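Local coordinates for protein choline kinase (Streptococcus pneumoniae, PDB 4R78) that probably phosphorylates choline, as a kinase of the choline/ethanolamine kinase family with a protein kinase-like fold, and binds AMP in its nucleotide pocket, at residues 24-32 with 97-107. Numbering follows the deposited sequence.
Sequences IIKEKISSL and YLFDIEAGIKV
Lys28 reaches from helix 24-30 to Asp100 at the turn of the hairpin 98-107, and their salt bridge is the polar part of the contact. A bend at chi2 (-71°) brings Lys28 NZ to 3.0 Å from Asp100 OD1, on the syn side but 34° out of the carboxylate plane, with a weak second bond to OD2. From the opposite face, on the anti side, Ala103 N donates to Asp100 OD1 at 2.8 Å in an Asx motif, which probably helps set the carboxylate's orientation. The apolar part lies along the helix. Ile105 CD1 touches both Ile24 CG2 (3.7 Å) and Lys28 CG (3.8 Å), crossing both side chains at about a right angle. The Leu98 CD2 methyl rests on the backbone carbonyl oxygen of Lys28 (3.6 Å) and near its CB. Beyond, Ile29 CG1 approaches Val107 CG2, and Leu32 CD1 touches Val107 CG1 at 3.8 Å. Ile25 and Ile29 also pack on strands 39-44 and 52-57, which places the helix across one face of the five-stranded antiparallel N-lobe sheet. On the other face, Lys106 forms salt bridges with Asp214, of the AMP pocket, and Glu216. Aliphatic contacts thus dominate, and the partly exposed ion pair at their edge probably helps hold the helix's orientation.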
loop_
_atom_site.group_PDB
_atom_site.type_symbol
_atom_site.label_atom_id
_atom_site.label_comp_id
_atom_site.label_asym_id
_atom_site.label_seq_id
_atom_site.Cartn_x
_atom_site.Cartn_y
_atom_site.Cartn_z
ATOM N N ILE A 24 -15.882 12.828 -12.162
ATOM C CA ILE A 24 -14.927 12.163 -13.043
ATOM C C ILE A 24 -15.143 10.646 -13.025
ATOM O O ILE A 24 -15.111 10.001 -14.074
ATOM C CB ILE A 24 -13.458 12.539 -12.688
ATOM C CG1 ILE A 24 -13.238 14.057 -12.805
ATOM C CG2 ILE A 24 -12.456 11.774 -13.556
ATOM C CD1 ILE A 24 -13.624 14.674 -14.158
ATOM N N ILE A 25 -15.385 10.091 -11.835
ATOM C CA ILE A 25 -15.671 8.659 -11.689
ATOM C C ILE A 25 -16.910 8.248 -12.495
ATOM O O ILE A 25 -16.883 7.247 -13.218
ATOM C CB ILE A 25 -15.811 8.243 -10.200
ATOM C CG1 ILE A 25 -14.443 8.290 -9.511
ATOM C CG2 ILE A 25 -16.408 6.838 -10.070
ATOM C CD1 ILE A 25 -14.507 8.325 -7.994
ATOM N N LYS A 26 -17.981 9.032 -12.375
ATOM C CA LYS A 26 -19.212 8.797 -13.136
ATOM C C LYS A 26 -18.940 8.721 -14.645
ATOM O O LYS A 26 -19.458 7.836 -15.329
ATOM C CB LYS A 26 -20.257 9.875 -12.820
ATOM C CG LYS A 26 -21.593 9.692 -13.529
ATOM C CD LYS A 26 -22.597 10.753 -13.111
ATOM C CE LYS A 26 -23.906 10.592 -13.866
ATOM N NZ LYS A 26 -24.904 11.621 -13.463
ATOM N N GLU A 27 -18.112 9.639 -15.145
ATOM C CA GLU A 27 -17.716 9.665 -16.557
ATOM C C GLU A 27 -16.935 8.419 -16.983
ATOM O O GLU A 27 -17.206 7.847 -18.041
ATOM C CB GLU A 27 -16.897 10.923 -16.867
ATOM C CG GLU A 27 -17.686 12.225 -16.797
ATOM C CD GLU A 27 -16.821 13.463 -17.003
ATOM O OE1 GLU A 27 -15.706 13.344 -17.560
ATOM O OE2 GLU A 27 -17.265 14.564 -16.611
ATOM N N LYS A 28 -15.975 8.002 -16.157
ATOM C CA LYS A 28 -15.122 6.851 -16.473
ATOM C C LYS A 28 -15.912 5.542 -16.485
ATOM O O LYS A 28 -15.655 4.661 -17.310
ATOM C CB LYS A 28 -13.947 6.746 -15.488
ATOM C CG LYS A 28 -13.069 7.992 -15.387
ATOM C CD LYS A 28 -12.213 8.228 -16.624
ATOM C CE LYS A 28 -11.444 9.534 -16.493
ATOM N NZ LYS A 28 -10.367 9.676 -17.506
ATOM N N ILE A 29 -16.875 5.427 -15.574
ATOM C CA ILE A 29 -17.702 4.223 -15.454
ATOM C C ILE A 29 -18.726 4.105 -16.580
ATOM O O ILE A 29 -19.118 2.995 -16.952
ATOM C CB ILE A 29 -18.368 4.134 -14.062
ATOM C CG1 ILE A 29 -17.322 3.707 -13.031
ATOM C CG2 ILE A 29 -19.547 3.152 -14.056
ATOM C CD1 ILE A 29 -17.779 3.810 -11.616
ATOM N N SER A 30 -19.138 5.245 -17.131
ATOM C CA SER A 30 -20.071 5.274 -18.262
ATOM C C SER A 30 -19.594 4.416 -19.440
ATOM O O SER A 30 -20.410 3.871 -20.184
ATOM C CB SER A 30 -20.325 6.715 -18.715
ATOM O OG SER A 30 -21.050 7.438 -17.733
ATOM N N SER A 31 -18.275 4.285 -19.583
ATOM C CA SER A 31 -17.671 3.460 -20.633
ATOM C C SER A 31 -17.844 1.952 -20.400
ATOM O O SER A 31 -17.657 1.153 -21.320
ATOM C CB SER A 31 -16.184 3.799 -20.788
ATOM O OG SER A 31 -15.431 3.326 -19.682
ATOM N N LEU A 32 -18.188 1.573 -19.171
ATOM C CA LEU A 32 -18.394 0.167 -18.818
ATOM C C LEU A 32 -19.850 -0.266 -18.978
ATOM O O LEU A 32 -20.178 -1.443 -18.800
ATOM C CB LEU A 32 -17.934 -0.105 -17.381
ATOM C CG LEU A 32 -16.444 -0.010 -17.046
ATOM C CD1 LEU A 32 -16.252 -0.010 -15.542
ATOM C CD2 LEU A 32 -15.649 -1.140 -17.689
ATOM N N TYR A 97 -11.995 -4.134 -13.621
ATOM C CA TYR A 97 -12.758 -3.819 -14.833
ATOM C C TYR A 97 -12.157 -2.671 -15.643
ATOM O O TYR A 97 -12.206 -2.675 -16.876
ATOM C CB TYR A 97 -14.213 -3.507 -14.488
ATOM C CG TYR A 97 -14.994 -4.722 -14.067
ATOM C CD1 TYR A 97 -15.427 -5.651 -15.011
ATOM C CD2 TYR A 97 -15.301 -4.949 -12.728
ATOM C CE1 TYR A 97 -16.146 -6.774 -14.636
ATOM C CE2 TYR A 97 -16.027 -6.076 -12.339
ATOM C CZ TYR A 97 -16.440 -6.984 -13.303
ATOM O OH TYR A 97 -17.164 -8.103 -12.947
ATOM N N LEU A 98 -11.604 -1.687 -14.941
ATOM C CA LEU A 98 -11.002 -0.523 -15.581
ATOM C C LEU A 98 -9.808 -0.032 -14.775
ATOM O O LEU A 98 -9.840 -0.026 -13.544
ATOM C CB LEU A 98 -12.035 0.602 -15.727
ATOM C CG LEU A 98 -11.743 1.711 -16.738
ATOM C CD1 LEU A 98 -12.042 1.235 -18.159
ATOM C CD2 LEU A 98 -12.562 2.949 -16.412
ATOM N N PHE A 99 -8.747 0.357 -15.473
ATOM C CA PHE A 99 -7.616 1.019 -14.836
ATOM C C PHE A 99 -7.272 2.221 -15.705
ATOM O O PHE A 99 -6.600 2.094 -16.733
ATOM C CB PHE A 99 -6.427 0.064 -14.670
ATOM C CG PHE A 99 -5.401 0.522 -13.658
ATOM C CD1 PHE A 99 -5.507 0.151 -12.320
ATOM C CD2 PHE A 99 -4.326 1.317 -14.042
ATOM C CE1 PHE A 99 -4.556 0.566 -11.378
ATOM C CE2 PHE A 99 -3.365 1.731 -13.111
ATOM C CZ PHE A 99 -3.480 1.352 -11.780
ATOM N N ASP A 100 -7.766 3.383 -15.289
ATOM C CA ASP A 100 -7.678 4.600 -16.086
ATOM C C ASP A 100 -6.338 5.300 -15.893
ATOM O O ASP A 100 -6.024 5.796 -14.807
ATOM C CB ASP A 100 -8.834 5.546 -15.742
ATOM C CG ASP A 100 -8.849 6.791 -16.608
ATOM O OD1 ASP A 100 -8.502 7.872 -16.090
ATOM O OD2 ASP A 100 -9.219 6.691 -17.800
ATOM N N ILE A 101 -5.559 5.322 -16.969
ATOM C CA ILE A 101 -4.246 5.959 -17.021
ATOM C C ILE A 101 -4.336 7.487 -16.999
ATOM O O ILE A 101 -3.473 8.163 -16.432
ATOM C CB ILE A 101 -3.484 5.485 -18.305
ATOM C CG1 ILE A 101 -3.174 3.982 -18.234
ATOM C CG2 ILE A 101 -2.231 6.304 -18.552
ATOM C CD1 ILE A 101 -2.447 3.558 -16.971
ATOM N N GLU A 102 -5.385 8.024 -17.617
ATOM C CA GLU A 102 -5.541 9.471 -17.747
ATOM C C GLU A 102 -5.610 10.188 -16.396
ATOM O O GLU A 102 -4.935 11.201 -16.189
ATOM C CB GLU A 102 -6.767 9.798 -18.617
ATOM C CG GLU A 102 -7.135 11.285 -18.705
ATOM C CD GLU A 102 -6.132 12.147 -19.471
ATOM O OE1 GLU A 102 -5.092 11.646 -19.961
ATOM O OE2 GLU A 102 -6.402 13.359 -19.589
ATOM N N ALA A 103 -6.403 9.647 -15.471
ATOM C CA ALA A 103 -6.626 10.293 -14.178
ATOM C C ALA A 103 -6.113 9.477 -12.990
ATOM O O ALA A 103 -5.937 10.015 -11.896
ATOM C CB ALA A 103 -8.103 10.609 -14.002
ATOM N N GLY A 104 -5.885 8.183 -13.200
ATOM C CA GLY A 104 -5.428 7.311 -12.118
ATOM C C GLY A 104 -6.591 6.814 -11.283
ATOM O O GLY A 104 -6.712 7.147 -10.099
ATOM N N ILE A 105 -7.445 6.015 -11.914
ATOM C CA ILE A 105 -8.678 5.525 -11.299
ATOM C C ILE A 105 -8.844 4.036 -11.584
ATOM O O ILE A 105 -8.811 3.605 -12.739
ATOM C CB ILE A 105 -9.934 6.290 -11.824
ATOM C CG1 ILE A 105 -9.813 7.802 -11.589
ATOM C CG2 ILE A 105 -11.211 5.752 -11.179
ATOM C CD1 ILE A 105 -10.830 8.632 -12.356
ATOM N N LYS A 106 -9.021 3.264 -10.516
ATOM C CA LYS A 106 -9.219 1.825 -10.609
ATOM C C LYS A 106 -10.678 1.502 -10.336
ATOM O O LYS A 106 -11.255 1.983 -9.361
ATOM C CB LYS A 106 -8.313 1.114 -9.598
ATOM C CG LYS A 106 -8.444 -0.408 -9.583
ATOM C CD LYS A 106 -7.429 -1.048 -8.631
ATOM C CE LYS A 106 -7.813 -0.869 -7.165
ATOM N NZ LYS A 106 -6.751 -1.377 -6.241
ATOM N N VAL A 107 -11.275 0.702 -11.216
ATOM C CA VAL A 107 -12.656 0.267 -11.038
ATOM C C VAL A 107 -12.681 -1.253 -10.950
ATOM O O VAL A 107 -12.331 -1.946 -11.908
ATOM C CB VAL A 107 -13.569 0.745 -12.192
ATOM C CG1 VAL A 107 -15.019 0.352 -11.924
ATOM C CG2 VAL A 107 -13.451 2.251 -12.394
#